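Local coordinates for protein chitinase (Chromobacterium violaceum, PDB 4TXG) that probably hydrolyses the glycosidic bonds of chitin as a family 18 glycoside hydrolase, and probably also binds carbohydrate, at residues A[152-157]-A[594-599]; A[381-386]-A[446-451]; A[392-397]-A[457-462]; A[411-416]-A[586-591]. All blocks are in the same frame, centred on the assembly; numbering follows the deposited sequence.

Contact 1: residues A[152-157]-A[594-599]; sequences SRRRII and ANNVGG
Arg155 and Gly599 form a parallel beta bridge, and Arg155 N donates to Gly598 O over 2.9 Å in a nearly straight bond that arrives on a carbonyl lone pair. Gly599 has backbone angles (phi 164°) that only glycine adopts readily, and its bare CA lies 3.3 Å from Arg155 O in a CA-H...O contact. Water 1 donates to both Arg153 O and Gly598 O just ahead of the bridge.

Arg154 carries most of the rest. Bent at chi2 (-74°), which sets CD on its course, it runs past the backbone of Val597 to Asn596. There Arg154 NH2 donates to Asn596 OD1 at 2.9 Å, with the guanidinium and amide planes 51° apart, while Arg154 NH1 makes a weak bond to Val597 O at 3.0 Å. Arg153 CG covers one face of this guanidinium and Asn596 CA the other. NE pairs with Asp593, which Arg153 also engages and which probably offsets part of the buried charge. Asn596 suits the position because asparagine tolerates the positive phi of the Schellman motif that ends helix 582-594. The Arg155 guanidinium passes Gly598 CA but takes its polar partners outside, in a salt bridge with Glu146 and a hydrogen bond to Asn458.

Pairing of the first strand, 155-161, with the last, 599-603, is the step that closes the TIM barrel of family 18 glycoside hydrolases.

Contact 2: residues A[381-386]-A[446-451]; sequences ETFQGL and HYYRGG
Phe383 and Tyr448 form the aromatic part of this contact, an offset edge-to-face pair in which the edge of Tyr448 approaches the face of Phe383. The ring centroids are 5.7 Å apart and the planes stand at 65°. The closest carbons are Phe383 CD2 and Tyr448 CE1, at 3.7 Å. Tyr447 adds a second approach: chi1 168° puts CG anti to the backbone N, and the side chain crosses Phe383 at about a right angle. Tyr447 OH lies at the edge of the Phe383 ring, near its plane, 3.5 Å from Phe383 CB and 4.0 Å from Phe383 CD2. Within the helix, Tyr447 CD1 lies over the centre of the Tyr448 ring.

Aliphatic packing comes from Leu386. Its CD2 meets the edge of Tyr448 at CD1, 4.0 Å away, and also sits over the rim of one face of Phe383. The other branch, CD1, comes to 4.2 Å from Gly451 CA, an approach eased by the lack of a side chain on glycine.

Polar links are few. Water 3 bridges Tyr447 OH and Glu381 O, at 2.7 Å from Tyr447 OH. In the loop itself, the amide of Gln384 uses both ends, NE2 donating to Glu381 OE1 and OE1 accepting from Thr382 N. The buried hydroxyl of Tyr448 is satisfied by Pro371 O.

The cluster packs the loop before strand 391-395 and the end of helix 441-448 against the barrel: Leu377 of helix 374-377 touches Phe383 and both tyrosines, Val370 of strand 365-371 packs on Phe383 and Tyr448, and Val392 and Val394 of strand 391-395 receive Leu386 and Tyr448.

Contact 3: residues A[392-397]-A[457-462]; sequences VNVMSY and VNMGVP. With CS (cesium ion), chain D.
Neighbouring parallel strands of the family 18 barrel meet here, with Val392, Asn393 and Val394 bridged to Val457, Asn458 and Met459. The short strand axes run at 34° to each other. Val394 N donates almost straight to Asn458 O at 2.8 Å, and Gly460 N returns a bond to Val394 O. Glycine suits this place because Val394 O and the Tyr397 ring leave no room for a beta carbon. Val392 O is gripped twice by Asn458: by the backbone N, and by ND2 at 3.1 Å, which stands 43° above the carbonyl plane.

Alternation along the strands sorts the side chains. Asn393 and Asn458 point the same way into the barrel, where Asn458 OD1 takes a hydrogen bond from Arg155 of the first strand. Val392, Val394, Val457 and Met459 are on the outward side, which suits apolar residues because helix 441-448 covers it. Met459, bent at chi2 and chi3, lays its CE 3.6 Å from Val394 CG1.

Past the bridges, segment 392-397 leaves the sheet through inverse gamma turns centred on Met395 and Ser396. Ser396 OG then donates to Gly460 O at 2.7 Å, on a lone pair, keeping a polar link to strand 457-462. Tyr397 CB packs 4.0 Å from Pro462 CD. At this end of the barrel a cesium ion is bound by Met395 SD at 3.6 Å, by five waters and by Glu314, the glutamate that ends a DGVDIDFE sequence matching the family 18 signature DxxDxDxE.

Contact 4: residues A[411-416]-A[586-591]; sequences AALYDD and AQKAAW
Leu413 and Trp591 form the tight centre of a contact between a beta-alpha loop of the TIM barrel, which follows strand 391-395, and helix 582-594, the helix leading into the last barrel strand. Leu413 CD1 rests over the face of the indole in a CH-pi contact, 3.9 Å from the centroid of the five-membered ring and only 11° off its normal. A branched leucine fits well here: CD1 takes the indole, while CG lies over the centre of the Tyr414 ring within the loop. In Trp591, chi1 175° sets CG anti to the backbone N, on a CB that points toward the loop, and NE1 is fixed by Asp442.

Also buried is the polar end of Lys588. The chain is extended beyond CG, long enough to bring Lys588 NZ 2.8 Å from Ala411 O, in the plane of that carbonyl. A salt bridge to Glu580 gives the ammonium a second partner and probably offsets its charge. The small Ala411 lets NZ pass close, with its CB 3.5 Å away.

Toward solvent the packing thins. Gln587, partly exposed, offers only its aliphatic part, CG lying 4.3 Å from Leu413 CD2, while its amide is engaged with Tyr559 and Gly561. Tyr414, also partly exposed, reaches the indole obliquely, with the Tyr414 ring and the five-membered ring of Trp591 at 78°. Its hydroxyl meets the rim of Trp591, near the plane of the indole, with Tyr414 OH 3.5 Å from Trp591 CD1.

All four contacts are largely buried, but their depth differs: contact 3 lies nearest the centre of the chain, whereas contacts 1 and 4 each reach the surface at one side, at Asn596 and at Tyr414 and Gln587. Contacts 1 and 3 hold the same sheet through backbone hydrogen bonds, and they join directly where Gly599 O meets Met459 N. Contacts 2 and 4 instead pack loops against helices with aromatic and aliphatic side chains. Both reach contact 3 from outside: Tyr448 touches Val394, and Trp591 touches Met459. Buried charge also separates them, since contacts 1 and 4 bring in arginine or lysine with acidic partners, whereas contact 2 relies chiefly on rings and a leucine.

Contact 1: residues A[152-157]-A[594-599]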
loop_
_atom_site.group_PDB
_atom_site.type_symbol
_atom_site.label_atom_id
_atom_site.label_comp_id
_atom_site.label_asym_id
_atom_site.label_seq_id
_atom_site.Cartn_x
_atom_site.Cartn_y
_atom_site.Cartn_z
ATOM N N SER A 152 -14.735 -3.771 15.348
ATOM C CA SER A 152 -13.860 -4.622 14.556
ATOM C C SER A 152 -12.479 -4.801 15.192
ATOM O O SER A 152 -11.932 -3.876 15.785
ATOM C CB SER A 152 -13.701 -4.056 13.142
ATOM O OG SER A 152 -12.928 -4.960 12.346
ATOM N N ARG A 153 -11.942 -6.010 15.072
ATOM C CA ARG A 153 -10.579 -6.348 15.479
ATOM C C ARG A 153 -9.531 -5.876 14.463
ATOM O O ARG A 153 -8.354 -5.726 14.791
ATOM C CB ARG A 153 -10.487 -7.868 15.672
ATOM C CG ARG A 153 -9.104 -8.444 16.004
ATOM C CD ARG A 153 -9.202 -9.937 16.356
ATOM N NE ARG A 153 -9.810 -10.745 15.292
ATOM C CZ ARG A 153 -11.083 -11.126 15.261
ATOM N NH1 ARG A 153 -11.910 -10.778 16.238
ATOM N NH2 ARG A 153 -11.535 -11.860 14.248
ATOM N N ARG A 154 -9.970 -5.666 13.225
ATOM C CA ARG A 154 -9.073 -5.314 12.125
ATOM C C ARG A 154 -9.540 -4.062 11.416
ATOM O O ARG A 154 -10.741 -3.818 11.325
ATOM C CB ARG A 154 -9.000 -6.446 11.091
ATOM C CG ARG A 154 -8.646 -7.801 11.662
ATOM C CD ARG A 154 -7.173 -7.907 12.053
ATOM N NE ARG A 154 -6.971 -9.123 12.843
ATOM C CZ ARG A 154 -6.085 -9.243 13.822
ATOM N NH1 ARG A 154 -5.259 -8.227 14.109
ATOM N NH2 ARG A 154 -6.026 -10.375 14.509
ATOM N N ARG A 155 -8.608 -3.290 10.866
ATOM C CA ARG A 155 -9.020 -2.211 9.982
ATOM C C ARG A 155 -9.698 -2.813 8.757
ATOM O O ARG A 155 -9.307 -3.875 8.280
ATOM C CB ARG A 155 -7.838 -1.351 9.559
ATOM C CG ARG A 155 -7.130 -0.681 10.718
ATOM C CD ARG A 155 -6.178 0.398 10.227
ATOM N NE ARG A 155 -5.367 0.902 11.327
ATOM C CZ ARG A 155 -4.227 0.342 11.708
ATOM N NH1 ARG A 155 -3.774 -0.724 11.053
ATOM N NH2 ARG A 155 -3.541 0.851 12.733
ATOM N N ILE A 156 -10.732 -2.128 8.285
ATOM C CA ILE A 156 -11.432 -2.475 7.063
ATOM C C ILE A 156 -11.551 -1.165 6.309
ATOM O O ILE A 156 -12.385 -0.313 6.628
ATOM C CB ILE A 156 -12.812 -3.108 7.334
ATOM C CG1 ILE A 156 -12.652 -4.385 8.158
ATOM C CG2 ILE A 156 -13.544 -3.390 6.016
ATOM C CD1 ILE A 156 -13.985 -4.983 8.628
ATOM N N ILE A 157 -10.654 -0.988 5.350
ATOM C CA ILE A 157 -10.457 0.306 4.706
ATOM C C ILE A 157 -10.930 0.263 3.266
ATOM O O ILE A 157 -10.369 -0.454 2.449
ATOM C CB ILE A 157 -8.976 0.704 4.736
ATOM C CG1 ILE A 157 -8.455 0.694 6.175
ATOM C CG2 ILE A 157 -8.755 2.062 4.089
ATOM C CD1 ILE A 157 -7.003 0.224 6.272
ATOM N N ALA A 594 -4.596 -14.759 11.628
ATOM C CA ALA A 594 -3.555 -15.620 12.181
ATOM C C ALA A 594 -2.222 -14.887 12.359
ATOM O O ALA A 594 -1.477 -15.164 13.300
ATOM C CB ALA A 594 -3.373 -16.862 11.296
ATOM N N ASN A 595 -1.941 -13.934 11.475
ATOM C CA ASN A 595 -0.736 -13.113 11.578
ATOM C C ASN A 595 -0.939 -11.823 12.363
ATOM O O ASN A 595 -0.014 -11.018 12.485
ATOM C CB ASN A 595 -0.214 -12.771 10.181
ATOM C CG ASN A 595 0.529 -13.927 9.548
ATOM O OD1 ASN A 595 1.663 -14.209 9.926
ATOM N ND2 ASN A 595 -0.104 -14.607 8.582
ATOM N N ASN A 596 -2.150 -11.633 12.882
ATOM C CA ASN A 596 -2.543 -10.401 13.570
ATOM C C ASN A 596 -2.132 -9.146 12.807
ATOM O O ASN A 596 -1.624 -8.176 13.382
ATOM C CB ASN A 596 -1.971 -10.384 14.983
ATOM C CG ASN A 596 -2.631 -11.419 15.881
ATOM O OD1 ASN A 596 -3.847 -11.403 16.080
ATOM N ND2 ASN A 596 -1.831 -12.343 16.410
ATOM N N VAL A 597 -2.391 -9.168 11.505
ATOM C CA VAL A 597 -2.125 -8.025 10.640
ATOM C C VAL A 597 -3.093 -6.896 10.997
ATOM O O VAL A 597 -4.184 -7.145 11.497
ATOM C CB VAL A 597 -2.249 -8.422 9.155
ATOM C CG1 VAL A 597 -1.798 -7.288 8.240
ATOM C CG2 VAL A 597 -1.403 -9.663 8.885
ATOM N N GLY A 598 -2.678 -5.658 10.762
ATOM C CA GLY A 598 -3.488 -4.514 11.137
ATOM C C GLY A 598 -4.889 -4.553 10.557
ATOM O O GLY A 598 -5.872 -4.193 11.228
ATOM N N GLY A 599 -4.992 -5.002 9.314
ATOM C CA GLY A 599 -6.282 -5.029 8.654
ATOM C C GLY A 599 -6.191 -5.205 7.152
ATOM O O GLY A 599 -5.158 -5.619 6.621
HETATM O O HOH W 1 -5.842 -4.507 13.860
HETATM O O HOH W 2 -4.417 -8.058 16.837
#

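Contact 2: residues A[381-386]-A[446-451]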
loop_
_atom_site.group_PDB
_atom_site.type_symbol
_atom_site.label_atom_id
_atom_site.label_comp_id
_atom_site.label_asym_id
_atom_site.label_seq_id
_atom_site.Cartn_x
_atom_site.Cartn_y
_atom_site.Cartn_z
ATOM N N GLU A 381 15.291 2.040 -1.273
ATOM C CA GLU A 381 16.242 1.922 -0.167
ATOM C C GLU A 381 15.693 0.979 0.909
ATOM O O GLU A 381 15.459 -0.185 0.608
ATOM C CB GLU A 381 16.587 3.321 0.373
ATOM C CG GLU A 381 17.239 4.162 -0.761
ATOM C CD GLU A 381 17.858 5.476 -0.316
ATOM O OE1 GLU A 381 17.886 5.755 0.905
ATOM O OE2 GLU A 381 18.337 6.231 -1.204
ATOM N N THR A 382 15.473 1.463 2.129
ATOM C CA THR A 382 14.843 0.642 3.170
ATOM C C THR A 382 13.488 1.202 3.620
ATOM O O THR A 382 13.014 0.893 4.718
ATOM C CB THR A 382 15.751 0.508 4.416
ATOM O OG1 THR A 382 15.961 1.799 5.013
ATOM C CG2 THR A 382 17.097 -0.090 4.040
ATOM N N PHE A 383 12.862 2.003 2.766
ATOM C CA PHE A 383 11.602 2.671 3.107
ATOM C C PHE A 383 11.701 3.362 4.471
ATOM O O PHE A 383 10.873 3.148 5.363
ATOM C CB PHE A 383 10.428 1.683 3.086
ATOM C CG PHE A 383 9.149 2.304 2.582
ATOM C CD1 PHE A 383 8.707 3.513 3.106
ATOM C CD2 PHE A 383 8.425 1.714 1.559
ATOM C CE1 PHE A 383 7.547 4.103 2.645
ATOM C CE2 PHE A 383 7.263 2.311 1.092
ATOM C CZ PHE A 383 6.833 3.500 1.633
ATOM N N GLN A 384 12.732 4.187 4.616
ATOM C CA GLN A 384 12.980 4.914 5.853
ATOM C C GLN A 384 11.761 5.728 6.311
ATOM O O GLN A 384 11.573 5.953 7.507
ATOM C CB GLN A 384 14.189 5.840 5.672
ATOM C CG GLN A 384 15.525 5.105 5.465
ATOM C CD GLN A 384 15.876 4.907 4.006
ATOM O OE1 GLN A 384 15.049 4.445 3.213
ATOM N NE2 GLN A 384 17.115 5.256 3.636
ATOM N N GLY A 385 10.924 6.131 5.360
ATOM C CA GLY A 385 9.747 6.935 5.654
ATOM C C GLY A 385 8.640 6.240 6.443
ATOM O O GLY A 385 7.721 6.904 6.911
ATOM N N LEU A 386 8.722 4.919 6.600
ATOM C CA LEU A 386 7.685 4.182 7.328
ATOM C C LEU A 386 7.452 4.700 8.752
ATOM O O LEU A 386 6.330 4.644 9.257
ATOM C CB LEU A 386 8.028 2.691 7.389
ATOM C CG LEU A 386 7.954 1.940 6.052
ATOM C CD1 LEU A 386 8.385 0.494 6.244
ATOM C CD2 LEU A 386 6.546 1.991 5.485
ATOM N N HIS A 446 5.546 -9.260 4.614
ATOM C CA HIS A 446 6.773 -9.528 5.348
ATOM C C HIS A 446 7.849 -8.492 5.056
ATOM O O HIS A 446 8.664 -8.180 5.936
ATOM C CB HIS A 446 7.254 -10.945 5.049
ATOM C CG HIS A 446 6.520 -11.972 5.853
ATOM N ND1 HIS A 446 6.626 -12.034 7.223
ATOM C CD2 HIS A 446 5.619 -12.916 5.493
ATOM C CE1 HIS A 446 5.846 -13.005 7.678
ATOM N NE2 HIS A 446 5.233 -13.558 6.651
ATOM N N TYR A 447 7.833 -7.925 3.853
ATOM C CA TYR A 447 8.718 -6.800 3.566
ATOM C C TYR A 447 8.441 -5.648 4.547
ATOM O O TYR A 447 9.362 -5.106 5.169
ATOM C CB TYR A 447 8.551 -6.308 2.104
ATOM C CG TYR A 447 9.228 -4.970 1.868
ATOM C CD1 TYR A 447 8.563 -3.776 2.140
ATOM C CD2 TYR A 447 10.547 -4.896 1.414
ATOM C CE1 TYR A 447 9.183 -2.557 1.965
ATOM C CE2 TYR A 447 11.167 -3.669 1.232
ATOM C CZ TYR A 447 10.473 -2.503 1.514
ATOM O OH TYR A 447 11.076 -1.255 1.331
ATOM N N TYR A 448 7.176 -5.270 4.681
ATOM C CA TYR A 448 6.849 -4.083 5.478
ATOM C C TYR A 448 7.071 -4.295 6.977
ATOM O O TYR A 448 7.271 -3.329 7.713
ATOM C CB TYR A 448 5.410 -3.618 5.175
ATOM C CG TYR A 448 5.411 -2.883 3.845
ATOM C CD1 TYR A 448 5.895 -1.586 3.757
ATOM C CD2 TYR A 448 4.996 -3.507 2.671
ATOM C CE1 TYR A 448 5.958 -0.915 2.545
ATOM C CE2 TYR A 448 5.053 -2.838 1.444
ATOM C CZ TYR A 448 5.529 -1.541 1.394
ATOM O OH TYR A 448 5.604 -0.851 0.191
ATOM N N ARG A 449 7.084 -5.547 7.432
ATOM C CA ARG A 449 7.373 -5.808 8.843
ATOM C C ARG A 449 8.818 -5.493 9.216
ATOM O O ARG A 449 9.161 -5.449 10.399
ATOM C CB ARG A 449 7.063 -7.262 9.197
ATOM C CG ARG A 449 5.574 -7.554 9.245
ATOM C CD ARG A 449 4.930 -6.865 10.462
ATOM N NE ARG A 449 5.276 -7.611 11.669
ATOM C CZ ARG A 449 6.261 -7.287 12.482
ATOM N NH1 ARG A 449 6.982 -6.199 12.246
ATOM N NH2 ARG A 449 6.520 -8.039 13.535
ATOM N N GLY A 450 9.672 -5.301 8.217
ATOM C CA GLY A 450 11.038 -4.911 8.494
ATOM C C GLY A 450 11.082 -3.599 9.254
ATOM O O GLY A 450 11.935 -3.408 10.124
ATOM N N GLY A 451 10.153 -2.697 8.942
ATOM C CA GLY A 451 10.173 -1.363 9.529
ATOM C C GLY A 451 8.891 -0.960 10.241
ATOM O O GLY A 451 8.770 0.183 10.686
HETATM O O HOH W 3 13.284 -1.489 -0.236
#

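Contact 3: residues A[392-397]-A[457-462]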
loop_
_atom_site.group_PDB
_atom_site.type_symbol
_atom_site.label_atom_id
_atom_site.label_comp_id
_atom_site.label_asym_id
_atom_site.label_seq_id
_atom_site.Cartn_x
_atom_site.Cartn_y
_atom_site.Cartn_z
ATOM N N VAL A 392 0.277 1.753 6.833
ATOM C CA VAL A 392 0.350 1.678 5.379
ATOM C C VAL A 392 -0.768 0.805 4.845
ATOM O O VAL A 392 -1.231 -0.096 5.523
ATOM C CB VAL A 392 1.708 1.124 4.878
ATOM C CG1 VAL A 392 2.833 2.087 5.253
ATOM C CG2 VAL A 392 1.989 -0.273 5.420
ATOM N N ASN A 393 -1.200 1.113 3.626
ATOM C CA ASN A 393 -2.134 0.286 2.877
ATOM C C ASN A 393 -1.360 -0.320 1.731
ATOM O O ASN A 393 -1.025 0.380 0.771
ATOM C CB ASN A 393 -3.304 1.122 2.361
ATOM C CG ASN A 393 -4.102 1.746 3.486
ATOM O OD1 ASN A 393 -4.420 1.076 4.464
ATOM N ND2 ASN A 393 -4.387 3.033 3.373
ATOM N N VAL A 394 -1.048 -1.606 1.837
ATOM C CA VAL A 394 -0.156 -2.222 0.863
ATOM C C VAL A 394 -0.952 -2.603 -0.381
ATOM O O VAL A 394 -1.960 -3.302 -0.280
ATOM C CB VAL A 394 0.546 -3.472 1.436
ATOM C CG1 VAL A 394 1.444 -4.095 0.358
ATOM C CG2 VAL A 394 1.352 -3.109 2.698
ATOM N N MET A 395 -0.509 -2.136 -1.547
ATOM C CA MET A 395 -1.241 -2.375 -2.788
ATOM C C MET A 395 -0.859 -3.743 -3.346
ATOM O O MET A 395 -0.196 -3.869 -4.387
ATOM C CB MET A 395 -0.984 -1.245 -3.791
ATOM C CG MET A 395 -1.632 0.063 -3.329
ATOM S SD MET A 395 -1.391 1.461 -4.455
ATOM C CE MET A 395 0.391 1.582 -4.389
ATOM N N SER A 396 -1.276 -4.763 -2.603
ATOM C CA SER A 396 -1.047 -6.159 -2.952
ATOM C C SER A 396 -2.103 -6.633 -3.948
ATOM O O SER A 396 -2.839 -7.591 -3.714
ATOM C CB SER A 396 -1.043 -7.028 -1.688
ATOM O OG SER A 396 -2.020 -6.593 -0.753
ATOM N N TYR A 397 -2.170 -5.914 -5.058
ATOM C CA TYR A 397 -3.005 -6.273 -6.187
ATOM C C TYR A 397 -2.340 -5.643 -7.400
ATOM O O TYR A 397 -1.325 -4.956 -7.257
ATOM C CB TYR A 397 -4.454 -5.801 -6.005
ATOM C CG TYR A 397 -4.634 -4.380 -5.464
ATOM C CD1 TYR A 397 -4.213 -3.269 -6.190
ATOM C CD2 TYR A 397 -5.249 -4.160 -4.239
ATOM C CE1 TYR A 397 -4.387 -1.975 -5.694
ATOM C CE2 TYR A 397 -5.434 -2.873 -3.744
ATOM C CZ TYR A 397 -5.002 -1.788 -4.481
ATOM O OH TYR A 397 -5.181 -0.511 -3.990
ATOM N N VAL A 457 0.281 -2.285 9.583
ATOM C CA VAL A 457 0.230 -2.748 8.194
ATOM C C VAL A 457 -1.171 -3.248 7.839
ATOM O O VAL A 457 -1.752 -4.030 8.590
ATOM C CB VAL A 457 1.238 -3.895 7.936
ATOM C CG1 VAL A 457 1.190 -4.339 6.476
ATOM C CG2 VAL A 457 2.662 -3.461 8.315
ATOM N N ASN A 458 -1.705 -2.802 6.706
ATOM C CA ASN A 458 -2.956 -3.356 6.173
ATOM C C ASN A 458 -2.724 -3.840 4.751
ATOM O O ASN A 458 -2.065 -3.163 3.968
ATOM C CB ASN A 458 -4.071 -2.317 6.209
ATOM C CG ASN A 458 -4.138 -1.603 7.546
ATOM O OD1 ASN A 458 -4.670 -2.123 8.519
ATOM N ND2 ASN A 458 -3.554 -0.424 7.605
ATOM N N MET A 459 -3.258 -5.008 4.415
ATOM C CA MET A 459 -3.014 -5.572 3.093
ATOM C C MET A 459 -4.193 -5.327 2.158
ATOM O O MET A 459 -5.350 -5.502 2.550
ATOM C CB MET A 459 -2.727 -7.072 3.208
ATOM C CG MET A 459 -1.535 -7.384 4.112
ATOM S SD MET A 459 -0.036 -6.460 3.733
ATOM C CE MET A 459 0.321 -7.029 2.070
ATOM N N GLY A 460 -3.896 -4.932 0.920
ATOM C CA GLY A 460 -4.944 -4.627 -0.044
ATOM C C GLY A 460 -5.456 -5.839 -0.809
ATOM O O GLY A 460 -4.702 -6.755 -1.119
ATOM N N VAL A 461 -6.748 -5.823 -1.126
ATOM C CA VAL A 461 -7.349 -6.804 -2.024
ATOM C C VAL A 461 -8.184 -6.064 -3.067
ATOM O O VAL A 461 -8.679 -4.956 -2.799
ATOM C CB VAL A 461 -8.255 -7.808 -1.275
ATOM C CG1 VAL A 461 -7.454 -8.603 -0.252
ATOM C CG2 VAL A 461 -9.437 -7.090 -0.616
ATOM N N PRO A 462 -8.335 -6.655 -4.263
ATOM C CA PRO A 462 -9.098 -5.998 -5.328
ATOM C C PRO A 462 -10.563 -6.415 -5.360
ATOM O O PRO A 462 -10.860 -7.588 -5.148
ATOM C CB PRO A 462 -8.392 -6.482 -6.595
ATOM C CG PRO A 462 -8.000 -7.895 -6.240
ATOM C CD PRO A 462 -7.632 -7.855 -4.766
HETATM CS CS CS D . -2.160 1.406 -7.926
HETATM O O HOH W 4 -5.046 1.453 -6.059
HETATM O O HOH W 5 -4.192 1.905 -10.608
HETATM O O HOH W 6 0.066 1.259 -10.088
HETATM O O HOH W 7 -4.071 3.567 -6.314
HETATM O O HOH W 8 -2.474 -1.011 -9.087
#

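Contact 4: residues A[411-416]-A[586-591]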
loop_
_atom_site.group_PDB
_atom_site.type_symbol
_atom_site.label_atom_id
_atom_site.label_comp_id
_atom_site.label_asym_id
_atom_site.label_seq_id
_atom_site.Cartn_x
_atom_site.Cartn_y
_atom_site.Cartn_z
ATOM N N ALA A 411 -3.733 -10.856 -7.490
ATOM C CA ALA A 411 -3.426 -10.623 -6.083
ATOM C C ALA A 411 -3.160 -11.927 -5.331
ATOM O O ALA A 411 -3.769 -12.178 -4.298
ATOM C CB ALA A 411 -4.575 -9.866 -5.430
ATOM N N ALA A 412 -2.269 -12.763 -5.858
ATOM C CA ALA A 412 -1.956 -14.023 -5.179
ATOM C C ALA A 412 -1.577 -13.800 -3.712
ATOM O O ALA A 412 -0.816 -12.890 -3.396
ATOM C CB ALA A 412 -0.819 -14.749 -5.906
ATOM N N LEU A 413 -2.104 -14.630 -2.815
ATOM C CA LEU A 413 -1.680 -14.567 -1.412
ATOM C C LEU A 413 -0.249 -15.085 -1.242
ATOM O O LEU A 413 0.557 -14.491 -0.524
ATOM C CB LEU A 413 -2.621 -15.383 -0.525
ATOM C CG LEU A 413 -2.260 -15.465 0.959
ATOM C CD1 LEU A 413 -2.182 -14.076 1.577
ATOM C CD2 LEU A 413 -3.271 -16.328 1.706
ATOM N N TYR A 414 0.036 -16.211 -1.892
ATOM C CA TYR A 414 1.319 -16.906 -1.769
ATOM C C TYR A 414 2.018 -17.127 -3.103
ATOM O O TYR A 414 1.395 -17.095 -4.156
ATOM C CB TYR A 414 1.123 -18.294 -1.156
ATOM C CG TYR A 414 0.630 -18.371 0.266
ATOM C CD1 TYR A 414 1.141 -17.543 1.259
ATOM C CD2 TYR A 414 -0.305 -19.340 0.628
ATOM C CE1 TYR A 414 0.708 -17.652 2.568
ATOM C CE2 TYR A 414 -0.748 -19.455 1.928
ATOM C CZ TYR A 414 -0.233 -18.615 2.894
ATOM O OH TYR A 414 -0.672 -18.744 4.189
ATOM N N ASP A 415 3.312 -17.411 -3.029
ATOM C CA ASP A 415 4.055 -17.977 -4.149
ATOM C C ASP A 415 3.717 -19.476 -4.285
ATOM O O ASP A 415 3.516 -20.147 -3.268
ATOM C CB ASP A 415 5.550 -17.789 -3.921
ATOM C CG ASP A 415 6.376 -18.228 -5.113
ATOM O OD1 ASP A 415 6.464 -17.448 -6.086
ATOM O OD2 ASP A 415 6.912 -19.351 -5.077
ATOM N N ASP A 416 3.645 -19.986 -5.519
ATOM C CA ASP A 416 3.416 -21.425 -5.758
ATOM C C ASP A 416 4.590 -22.055 -6.507
ATOM O O ASP A 416 4.522 -23.210 -6.938
ATOM C CB ASP A 416 2.091 -21.663 -6.526
ATOM C CG ASP A 416 2.141 -21.220 -8.005
ATOM O OD1 ASP A 416 3.091 -20.522 -8.422
ATOM O OD2 ASP A 416 1.195 -21.565 -8.759
ATOM N N ALA A 586 -12.087 -15.232 2.178
ATOM C CA ALA A 586 -12.088 -15.988 3.432
ATOM C C ALA A 586 -10.696 -16.520 3.745
ATOM O O ALA A 586 -10.255 -16.512 4.901
ATOM C CB ALA A 586 -13.090 -17.131 3.379
ATOM N N GLN A 587 -10.007 -16.988 2.709
ATOM C CA GLN A 587 -8.651 -17.501 2.870
ATOM C C GLN A 587 -7.684 -16.373 3.290
ATOM O O GLN A 587 -6.874 -16.548 4.195
ATOM C CB GLN A 587 -8.188 -18.192 1.569
ATOM C CG GLN A 587 -6.805 -18.837 1.668
ATOM C CD GLN A 587 -6.514 -19.886 0.595
ATOM O OE1 GLN A 587 -7.316 -20.123 -0.312
ATOM N NE2 GLN A 587 -5.341 -20.518 0.699
ATOM N N LYS A 588 -7.798 -15.201 2.671
ATOM C CA LYS A 588 -6.945 -14.071 3.042
ATOM C C LYS A 588 -7.288 -13.548 4.432
ATOM O O LYS A 588 -6.401 -13.150 5.194
ATOM C CB LYS A 588 -7.063 -12.948 2.015
ATOM C CG LYS A 588 -6.391 -13.314 0.690
ATOM C CD LYS A 588 -6.525 -12.198 -0.337
ATOM C CE LYS A 588 -5.890 -12.607 -1.666
ATOM N NZ LYS A 588 -5.920 -11.485 -2.665
ATOM N N ALA A 589 -8.576 -13.567 4.764
ATOM C CA ALA A 589 -9.025 -13.112 6.073
ATOM C C ALA A 589 -8.475 -14.008 7.180
ATOM O O ALA A 589 -8.117 -13.523 8.253
ATOM C CB ALA A 589 -10.550 -13.066 6.132
ATOM N N ALA A 590 -8.406 -15.312 6.927
ATOM C CA ALA A 590 -7.836 -16.222 7.915
ATOM C C ALA A 590 -6.369 -15.884 8.146
ATOM O O ALA A 590 -5.890 -15.887 9.284
ATOM C CB ALA A 590 -7.987 -17.679 7.471
ATOM N N TRP A 591 -5.675 -15.582 7.053
ATOM C CA TRP A 591 -4.257 -15.232 7.081
ATOM C C TRP A 591 -4.017 -13.921 7.845
ATOM O O TRP A 591 -3.049 -13.797 8.592
ATOM C CB TRP A 591 -3.735 -15.156 5.641
ATOM C CG TRP A 591 -2.308 -14.692 5.481
ATOM C CD1 TRP A 591 -1.190 -15.465 5.418
ATOM C CD2 TRP A 591 -1.871 -13.334 5.349
ATOM N NE1 TRP A 591 -0.071 -14.667 5.251
ATOM C CE2 TRP A 591 -0.467 -13.356 5.213
ATOM C CE3 TRP A 591 -2.537 -12.104 5.323
ATOM C CZ2 TRP A 591 0.284 -12.192 5.063
ATOM C CZ3 TRP A 591 -1.789 -10.948 5.173
ATOM C CH2 TRP A 591 -0.393 -11.001 5.050
#